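Local coordinates for pesticidal crystal protein Cry4Aa (Bacillus thuringiensis, PDB 2C9K), which binds midgut epithelial cells of insects and, as a mosquito-larvicidal toxin, brings about their colloid-osmotic lysis, at residues Y6-G11 / L412-E417; L138-Y143 / T194-T199; R524-G529 / P553-T558. All blocks are in the same frame, centred on the assembly; numbering follows the deposited sequence.

Contact 1 of 3, residues Y6-G11 / L412-E417. Unlike the reference sequence in segment 412-417: Glu417 (reference Asn).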
loop_
_atom_site.group_PDB
_atom_site.type_symbol
_atom_site.label_atom_id
_atom_site.label_comp_id
_atom_site.label_asym_id
_atom_site.label_seq_id
_atom_site.Cartn_x
_atom_site.Cartn_y
_atom_site.Cartn_z
ATOM N N TYR A 6 -6.528 7.729 7.257
ATOM C CA TYR A 6 -5.743 7.224 6.131
ATOM C C TYR A 6 -5.986 5.733 5.942
ATOM O O TYR A 6 -6.440 5.292 4.886
ATOM C CB TYR A 6 -4.246 7.452 6.376
ATOM C CG TYR A 6 -3.809 8.903 6.420
ATOM C CD1 TYR A 6 -2.649 9.272 7.093
ATOM C CD2 TYR A 6 -4.543 9.901 5.771
ATOM C CE1 TYR A 6 -2.224 10.591 7.125
ATOM C CE2 TYR A 6 -4.127 11.227 5.794
ATOM C CZ TYR A 6 -2.965 11.567 6.475
ATOM O OH TYR A 6 -2.548 12.881 6.520
ATOM N N THR A 7 -5.684 4.957 6.978
ATOM C CA THR A 7 -5.858 3.518 6.915
ATOM C C THR A 7 -7.316 3.047 6.911
ATOM O O THR A 7 -7.601 1.967 6.399
ATOM C CB THR A 7 -5.083 2.815 8.053
ATOM O OG1 THR A 7 -5.334 3.484 9.292
ATOM C CG2 THR A 7 -3.586 2.835 7.768
ATOM N N ILE A 8 -8.240 3.833 7.465
ATOM C CA ILE A 8 -9.653 3.435 7.461
ATOM C C ILE A 8 -10.306 3.697 6.100
ATOM O O ILE A 8 -11.023 2.856 5.567
ATOM C CB ILE A 8 -10.493 4.192 8.514
ATOM C CG1 ILE A 8 -10.097 3.767 9.931
ATOM C CG2 ILE A 8 -11.976 3.898 8.281
ATOM C CD1 ILE A 8 -10.742 4.601 11.011
ATOM N N VAL A 9 -10.080 4.881 5.551
ATOM C CA VAL A 9 -10.644 5.210 4.257
ATOM C C VAL A 9 -10.178 4.171 3.242
ATOM O O VAL A 9 -10.931 3.775 2.354
ATOM C CB VAL A 9 -10.186 6.600 3.784
ATOM C CG1 VAL A 9 -10.634 6.827 2.349
ATOM C CG2 VAL A 9 -10.755 7.674 4.696
ATOM N N VAL A 10 -8.934 3.729 3.372
ATOM C CA VAL A 10 -8.399 2.746 2.442
ATOM C C VAL A 10 -9.041 1.394 2.698
ATOM O O VAL A 10 -9.335 0.647 1.763
ATOM C CB VAL A 10 -6.867 2.636 2.577
ATOM C CG1 VAL A 10 -6.337 1.521 1.694
ATOM C CG2 VAL A 10 -6.234 3.949 2.181
ATOM N N GLY A 11 -9.270 1.091 3.971
ATOM C CA GLY A 11 -9.891 -0.168 4.333
ATOM C C GLY A 11 -11.305 -0.303 3.801
ATOM O O GLY A 11 -11.712 -1.392 3.398
ATOM N N LEU A 412 -7.765 -0.401 10.991
ATOM C CA LEU A 412 -8.230 -0.514 9.618
ATOM C C LEU A 412 -9.733 -0.276 9.499
ATOM O O LEU A 412 -10.253 -0.032 8.406
ATOM C CB LEU A 412 -7.879 -1.900 9.087
ATOM C CG LEU A 412 -8.403 -2.259 7.709
ATOM C CD1 LEU A 412 -7.760 -1.361 6.675
ATOM C CD2 LEU A 412 -8.099 -3.702 7.432
ATOM N N LYS A 413 -10.427 -0.345 10.629
ATOM C CA LYS A 413 -11.869 -0.145 10.651
ATOM C C LYS A 413 -12.280 0.821 11.756
ATOM O O LYS A 413 -11.517 1.060 12.687
ATOM C CB LYS A 413 -12.571 -1.486 10.868
ATOM C CG LYS A 413 -12.213 -2.543 9.853
ATOM C CD LYS A 413 -13.112 -3.759 9.985
ATOM C CE LYS A 413 -12.836 -4.554 11.253
ATOM N NZ LYS A 413 -11.578 -5.336 11.186
ATOM N N ARG A 414 -13.487 1.376 11.645
ATOM C CA ARG A 414 -13.993 2.285 12.665
ATOM C C ARG A 414 -14.015 1.505 13.966
ATOM O O ARG A 414 -14.567 0.407 14.039
ATOM C CB ARG A 414 -15.395 2.762 12.321
ATOM C CG ARG A 414 -15.461 3.598 11.068
ATOM C CD ARG A 414 -16.886 4.057 10.827
ATOM N NE ARG A 414 -17.338 4.962 11.877
ATOM C CZ ARG A 414 -18.591 5.380 12.014
ATOM N NH1 ARG A 414 -19.526 4.969 11.166
ATOM N NH2 ARG A 414 -18.903 6.222 12.992
ATOM N N ARG A 415 -13.423 2.095 14.993
ATOM C CA ARG A 415 -13.282 1.457 16.290
ATOM C C ARG A 415 -14.494 0.912 17.040
ATOM O O ARG A 415 -15.635 1.334 16.832
ATOM C CB ARG A 415 -12.488 2.381 17.216
ATOM C CG ARG A 415 -11.701 1.623 18.253
ATOM C CD ARG A 415 -11.190 0.319 17.656
ATOM N NE ARG A 415 -10.429 -0.453 18.621
ATOM C CZ ARG A 415 -9.259 -0.063 19.105
ATOM N NH1 ARG A 415 -8.734 1.087 18.698
ATOM N NH2 ARG A 415 -8.626 -0.808 20.006
ATOM N N GLU A 416 -14.196 -0.044 17.923
ATOM C CA GLU A 416 -15.162 -0.732 18.777
ATOM C C GLU A 416 -14.387 -1.784 19.588
ATOM O O GLU A 416 -13.241 -2.101 19.261
ATOM C CB GLU A 416 -16.240 -1.405 17.924
ATOM N N GLU A 417 -15.002 -2.312 20.646
ATOM C CA GLU A 417 -14.356 -3.329 21.482
ATOM C C GLU A 417 -15.342 -4.415 21.902
ATOM O O GLU A 417 -14.942 -5.487 22.365
ATOM C CB GLU A 417 -13.732 -2.691 22.736
ATOM C CG GLU A 417 -13.278 -3.717 23.794
ATOM C CD GLU A 417 -12.488 -3.100 24.970
ATOM O OE1 GLU A 417 -12.973 -2.105 25.588
ATOM O OE2 GLU A 417 -11.383 -3.625 25.282
#
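Leu412 reaches back to the first helix of the toxin with a single methyl, CD1, which, across these segments, settles against backbone; the side chain also rests on Ser431. Its CB leaves the loop heading away from the helix, yet the branch turns round: CG lies anti to the backbone N (chi1 174°), and the second torsion of 65° brings CD1 over the helix surface. There CD1 lies 3.3 Å from Thr7 O and 3.4 Å from Gly11 CA, the two ends of one helical turn, and Gly11 N donates to that same Thr7 O. With no side chain at Gly11, the methyl can lie directly on the main chain.

Ile8 takes the other part of the loop. Its CA faces Leu412 O at 3.6 Å, while its CG1 stands anti to the carbonyl carbon of Ile8, and CD1 beyond it ends 4.0 Å from Lys413 O. Its CG2 branch comes near Arg414 CG, so that both branches of the isoleucine border the loop. Beyond this, Arg414 continues onto Thr32 and Pro35 of helix 29-37, and Ile8 itself packs on Val36.

The contact is thus a worked case of a helix from the N-terminal helical bundle meeting a loop of the second, beta-sheet domain, the loop between strands 402-407 and 432-440. Thr7 OG1 bonds to Ile411 O across the junction, while Asn429 OD1, receiving both Leu412 N and Lys413 N, braces the loop from within. Across the two segments themselves the chemistry is van der Waals, methyls against peptide groups, consistent with a junction fitted mainly by shape here, with a polar tie from Thr7 to the residue just before the segment.

Contact 2 of 3, residues L138-Y143 / T194-T199; sequences LVLSSY and TNYCVT
Leu140 and Cys197 mark the closest approach of the two backbones, with 6.9 Å between their CA atoms, where the start of helix 140-164 faces the middle of helix 183-208. From one side Leu140 and Tyr143, a helical turn apart, reach over; from the other come the neighbours Tyr196 and Cys197.

The two tyrosines meet ring to ring. In each, CG is anti to the backbone N, which sends it toward the partner helix. CE2 of Tyr196 lies over the centre of the Tyr143 ring, but the planes are inclined at 52° and the centroids are 4.5 Å apart, so the pair is oblique, neither a stack nor edge-to-face. Some of the ring carbons are modelled closer than carbons can pack, and the exact spacing is doubtful. Cys197 meets the same Tyr143 ring differently: SG lies at its edge, 5.0 Å from the centroid and 83° off the normal, a sulfur-aromatic contact in the ring plane.

Leu140 fills in beside them. Its CD2 approaches Cys197 O at 3.8 Å, while CD1 lies 4.3 Å from Cys197 CB and also borders Tyr196 CE2.

Further helices of the bundle close round this group: Val122 of helix 103-123 touches both tyrosines, and Val236 of helix 222-240 touches Leu140 and Cys197. In the three-domain Cry toxins the helix equivalent to 140-164 is the central one of the pore-forming domain, surrounded by the others. The surfaces joined here are aromatic, aliphatic and sulfur-bearing, with neither a hydrogen bond nor a salt bridge between the segments, which is consistent with the helices packing here mainly through apolar and sulfur-aromatic contacts.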
loop_
_atom_site.group_PDB
_atom_site.type_symbol
_atom_site.label_atom_id
_atom_site.label_comp_id
_atom_site.label_asym_id
_atom_site.label_seq_id
_atom_site.Cartn_x
_atom_site.Cartn_y
_atom_site.Cartn_z
ATOM N N LEU A 138 1.376 19.659 0.153
ATOM C CA LEU A 138 0.959 19.791 1.541
ATOM C C LEU A 138 -0.551 19.585 1.658
ATOM O O LEU A 138 -1.075 19.353 2.742
ATOM C CB LEU A 138 1.348 21.183 2.058
ATOM C CG LEU A 138 1.751 21.299 3.530
ATOM C CD1 LEU A 138 2.937 20.378 3.788
ATOM C CD2 LEU A 138 2.106 22.740 3.879
ATOM N N VAL A 139 -1.247 19.662 0.531
ATOM C CA VAL A 139 -2.694 19.493 0.503
ATOM C C VAL A 139 -3.058 18.200 -0.242
ATOM O O VAL A 139 -4.229 17.810 -0.299
ATOM C CB VAL A 139 -3.362 20.706 -0.199
ATOM C CG1 VAL A 139 -4.847 20.526 -0.266
ATOM C CG2 VAL A 139 -3.053 21.978 0.559
ATOM N N LEU A 140 -2.045 17.532 -0.797
ATOM C CA LEU A 140 -2.241 16.297 -1.548
ATOM C C LEU A 140 -3.096 15.259 -0.838
ATOM O O LEU A 140 -3.978 14.668 -1.449
ATOM C CB LEU A 140 -0.893 15.667 -1.913
ATOM C CG LEU A 140 -0.980 14.346 -2.695
ATOM C CD1 LEU A 140 -1.667 14.583 -4.032
ATOM C CD2 LEU A 140 0.403 13.773 -2.915
ATOM N N SER A 141 -2.849 15.025 0.446
ATOM C CA SER A 141 -3.640 14.022 1.147
ATOM C C SER A 141 -5.129 14.381 1.169
ATOM O O SER A 141 -5.980 13.505 1.045
ATOM C CB SER A 141 -3.102 13.792 2.570
ATOM O OG SER A 141 -3.404 14.858 3.444
ATOM N N SER A 142 -5.452 15.660 1.321
ATOM C CA SER A 142 -6.850 16.092 1.317
ATOM C C SER A 142 -7.361 15.988 -0.124
ATOM O O SER A 142 -8.513 15.624 -0.382
ATOM C CB SER A 142 -6.954 17.538 1.805
ATOM O OG SER A 142 -6.362 17.677 3.086
ATOM N N TYR A 143 -6.488 16.319 -1.067
ATOM C CA TYR A 143 -6.829 16.241 -2.471
ATOM C C TYR A 143 -7.335 14.836 -2.760
ATOM O O TYR A 143 -8.375 14.653 -3.396
ATOM C CB TYR A 143 -5.592 16.506 -3.321
ATOM C CG TYR A 143 -5.839 16.398 -4.808
ATOM C CD1 TYR A 143 -6.347 17.476 -5.530
ATOM C CD2 TYR A 143 -5.588 15.213 -5.490
ATOM C CE1 TYR A 143 -6.591 17.379 -6.890
ATOM C CE2 TYR A 143 -5.838 15.104 -6.853
ATOM C CZ TYR A 143 -6.336 16.194 -7.549
ATOM O OH TYR A 143 -6.567 16.100 -8.906
ATOM N N THR A 194 -5.016 9.730 -10.852
ATOM C CA THR A 194 -3.883 8.848 -10.614
ATOM C C THR A 194 -2.580 9.574 -10.938
ATOM O O THR A 194 -1.721 9.712 -10.076
ATOM C CB THR A 194 -3.971 7.571 -11.475
ATOM O OG1 THR A 194 -5.040 6.748 -10.996
ATOM C CG2 THR A 194 -2.670 6.789 -11.400
ATOM N N ASN A 195 -2.454 10.046 -12.178
ATOM C CA ASN A 195 -1.256 10.747 -12.624
ATOM C C ASN A 195 -0.910 12.004 -11.823
ATOM O O ASN A 195 0.265 12.339 -11.675
ATOM C CB ASN A 195 -1.372 11.124 -14.106
ATOM C CG ASN A 195 -1.405 9.907 -15.030
ATOM O OD1 ASN A 195 -0.633 8.964 -14.858
ATOM N ND2 ASN A 195 -2.295 9.936 -16.023
ATOM N N TYR A 196 -1.918 12.702 -11.310
ATOM C CA TYR A 196 -1.666 13.919 -10.543
ATOM C C TYR A 196 -1.111 13.594 -9.169
ATOM O O TYR A 196 -0.093 14.151 -8.763
ATOM C CB TYR A 196 -2.941 14.747 -10.384
ATOM C CG TYR A 196 -2.732 15.990 -9.540
ATOM C CD1 TYR A 196 -2.030 17.087 -10.044
ATOM C CD2 TYR A 196 -3.182 16.049 -8.219
ATOM C CE1 TYR A 196 -1.775 18.206 -9.254
ATOM C CE2 TYR A 196 -2.934 17.162 -7.423
ATOM C CZ TYR A 196 -2.225 18.236 -7.950
ATOM O OH TYR A 196 -1.938 19.330 -7.170
ATOM N N CYS A 197 -1.789 12.701 -8.450
ATOM C CA CYS A 197 -1.359 12.292 -7.114
ATOM C C CYS A 197 0.068 11.764 -7.137
ATOM O O CYS A 197 0.891 12.131 -6.294
ATOM C CB CYS A 197 -2.274 11.196 -6.566
ATOM S SG CYS A 197 -3.973 11.717 -6.261
ATOM N N VAL A 198 0.353 10.893 -8.100
ATOM C CA VAL A 198 1.676 10.314 -8.217
ATOM C C VAL A 198 2.673 11.414 -8.520
ATOM O O VAL A 198 3.740 11.470 -7.904
ATOM C CB VAL A 198 1.733 9.240 -9.323
ATOM C CG1 VAL A 198 3.156 8.725 -9.475
ATOM C CG2 VAL A 198 0.788 8.099 -8.984
ATOM N N THR A 199 2.329 12.294 -9.455
ATOM C CA THR A 199 3.220 13.401 -9.810
ATOM C C THR A 199 3.549 14.231 -8.570
ATOM O O THR A 199 4.719 14.430 -8.225
ATOM C CB THR A 199 2.577 14.352 -10.860
ATOM O OG1 THR A 199 2.578 13.726 -12.146
ATOM C CG2 THR A 199 3.343 15.649 -10.939
#

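Contact 3 of 3, residues R524-G529 / P553-T558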
loop_
_atom_site.group_PDB
_atom_site.type_symbol
_atom_site.label_atom_id
_atom_site.label_comp_id
_atom_site.label_asym_id
_atom_site.label_seq_id
_atom_site.Cartn_x
_atom_site.Cartn_y
_atom_site.Cartn_z
ATOM N N ARG A 524 -2.733 -7.595 -16.423
ATOM C CA ARG A 524 -2.549 -6.139 -16.448
ATOM C C ARG A 524 -1.040 -5.943 -16.508
ATOM O O ARG A 524 -0.343 -6.141 -15.515
ATOM C CB ARG A 524 -3.114 -5.481 -15.179
ATOM C CG ARG A 524 -3.100 -3.944 -15.205
ATOM C CD ARG A 524 -3.955 -3.334 -14.092
ATOM N NE ARG A 524 -4.198 -1.894 -14.246
ATOM C CZ ARG A 524 -3.383 -0.924 -13.825
ATOM N NH1 ARG A 524 -2.245 -1.214 -13.212
ATOM N NH2 ARG A 524 -3.715 0.348 -14.003
ATOM N N TYR A 525 -0.543 -5.553 -17.676
ATOM C CA TYR A 525 0.892 -5.393 -17.884
ATOM C C TYR A 525 1.238 -4.094 -18.586
ATOM O O TYR A 525 0.364 -3.351 -19.021
ATOM C CB TYR A 525 1.392 -6.525 -18.771
ATOM C CG TYR A 525 0.938 -6.321 -20.204
ATOM C CD1 TYR A 525 1.846 -5.971 -21.209
ATOM C CD2 TYR A 525 -0.416 -6.373 -20.535
ATOM C CE1 TYR A 525 1.413 -5.672 -22.499
ATOM C CE2 TYR A 525 -0.856 -6.074 -21.823
ATOM C CZ TYR A 525 0.061 -5.723 -22.794
ATOM O OH TYR A 525 -0.384 -5.413 -24.053
ATOM N N ALA A 526 2.539 -3.868 -18.721
ATOM C CA ALA A 526 3.097 -2.705 -19.403
ATOM C C ALA A 526 4.132 -3.299 -20.355
ATOM O O ALA A 526 4.679 -4.375 -20.095
ATOM C CB ALA A 526 3.767 -1.768 -18.408
ATOM N N SER A 527 4.409 -2.609 -21.453
ATOM C CA SER A 527 5.367 -3.135 -22.417
ATOM C C SER A 527 5.725 -2.143 -23.504
ATOM O O SER A 527 4.853 -1.487 -24.061
ATOM C CB SER A 527 4.792 -4.392 -23.074
ATOM O OG SER A 527 5.615 -4.843 -24.135
ATOM N N ASN A 528 7.012 -2.030 -23.799
ATOM C CA ASN A 528 7.435 -1.148 -24.869
ATOM C C ASN A 528 7.534 -2.025 -26.120
ATOM O O ASN A 528 6.631 -2.821 -26.382
ATOM C CB ASN A 528 8.774 -0.473 -24.544
ATOM C CG ASN A 528 9.799 -1.441 -24.009
ATOM O OD1 ASN A 528 9.779 -2.626 -24.346
ATOM N ND2 ASN A 528 10.717 -0.942 -23.182
ATOM N N GLY A 529 8.619 -1.900 -26.879
ATOM C CA GLY A 529 8.752 -2.691 -28.092
ATOM C C GLY A 529 7.829 -2.195 -29.195
ATOM O O GLY A 529 7.253 -1.113 -29.096
ATOM N N PRO A 553 2.467 -3.329 -27.507
ATOM C CA PRO A 553 3.271 -2.241 -26.942
ATOM C C PRO A 553 2.278 -1.360 -26.205
ATOM O O PRO A 553 1.126 -1.270 -26.613
ATOM C CB PRO A 553 3.834 -1.558 -28.172
ATOM C CG PRO A 553 3.893 -2.664 -29.168
ATOM C CD PRO A 553 2.597 -3.368 -28.969
ATOM N N THR A 554 2.702 -0.718 -25.125
ATOM C CA THR A 554 1.781 0.129 -24.369
ATOM C C THR A 554 2.420 1.462 -24.007
ATOM O O THR A 554 1.734 2.434 -23.685
ATOM C CB THR A 554 1.318 -0.584 -23.090
ATOM O OG1 THR A 554 2.403 -0.654 -22.160
ATOM C CG2 THR A 554 0.855 -1.997 -23.422
ATOM N N PHE A 555 3.744 1.503 -24.064
ATOM C CA PHE A 555 4.463 2.727 -23.767
ATOM C C PHE A 555 5.752 2.731 -24.563
ATOM O O PHE A 555 6.071 1.757 -25.252
ATOM C CB PHE A 555 4.751 2.835 -22.266
ATOM C CG PHE A 555 5.857 1.939 -21.783
ATOM C CD1 PHE A 555 7.150 2.429 -21.638
ATOM C CD2 PHE A 555 5.600 0.614 -21.440
ATOM C CE1 PHE A 555 8.177 1.612 -21.151
ATOM C CE2 PHE A 555 6.615 -0.208 -20.954
ATOM C CZ PHE A 555 7.909 0.294 -20.808
ATOM N N SER A 556 6.486 3.834 -24.484
ATOM C CA SER A 556 7.744 3.950 -25.199
ATOM C C SER A 556 8.806 4.544 -24.290
ATOM O O SER A 556 8.514 5.374 -23.426
ATOM C CB SER A 556 7.555 4.798 -26.456
ATOM O OG SER A 556 6.714 5.910 -26.205
ATOM N N GLY A 557 10.042 4.112 -24.487
ATOM C CA GLY A 557 11.121 4.590 -23.654
ATOM C C GLY A 557 11.574 3.428 -22.801
ATOM O O GLY A 557 11.179 2.288 -23.042
ATOM N N THR A 558 12.403 3.707 -21.804
ATOM C CA THR A 558 12.899 2.662 -20.917
ATOM C C THR A 558 12.692 3.048 -19.462
ATOM O O THR A 558 13.036 2.283 -18.558
ATOM C CB THR A 558 14.387 2.427 -21.124
ATOM O OG1 THR A 558 15.102 3.620 -20.777
ATOM C CG2 THR A 558 14.666 2.062 -22.575
#
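Asn528 leans over Phe555 and, atom by atom, ties the end of a strand to the loop that passes it. Its CB sits above one face of the Phe555 ring, offset toward the rim, 4.1 Å from the centroid and 17° off the normal, a CH-pi contact; CB also lies 3.6 Å from Phe555 O. CG, held between the backbone N and the carbonyl carbon, lies near Phe555 CZ and Gly557 O. At the tip, ND2 donates to Gly557 O at 3.3 Å, a fairly straight bond at 158° that arrives nearly in line with the carbonyl and close to the amide plane. The other tip atom, OD1, has a weak bond from Thr599 N. The two side chains lie side by side and point the same way, amide and ring planes 37° apart.

This happens where strand 517-527 runs out in the C-terminal domain, a beta-sandwich of jelly-roll type in Cry toxins; the loop after strand 545-550 crosses the strand end before the chain enters strand 569-572. Backbone and side chains share in tying the crossing. Ser527 O accepts from Phe555 N, above the carbonyl plane, and from Thr554 N, though that distance is modelled too short to be relied on. Ser527 N donates to Thr554 OG1 at 2.9 Å, a hydroxyl that also bonds to Asp567 O.

On the strand side, Ala526 CB lies 4.1 Å from Phe555 CE2. Tyr525 crosses Thr554 obliquely, its OH 3.7 Å from Thr554 CG2 while bonding to Asn552 N. From the loop, Pro553 CB comes 3.6 Å from Gly529 O.

How the contacts relate
The three contacts sample all three domains of the toxin. Contact 2 lies within the N-terminal helical bundle, and along the chain both its segments fall between those of contact 1, which joins that bundle to the second domain; their centres are 21 Å apart, and Tyr6 of one touches Ser141 of the other by packing. Contact 3 follows later, in the C-terminal domain, 25 Å from contact 2 and 37 Å from contact 1 between centres, across the chain's middle from the latter. Asn195 on helix 183-208 bonds to Tyr565, in the same loop as 553-558. The helical bundle therefore meets both of its partner domains close to these sites.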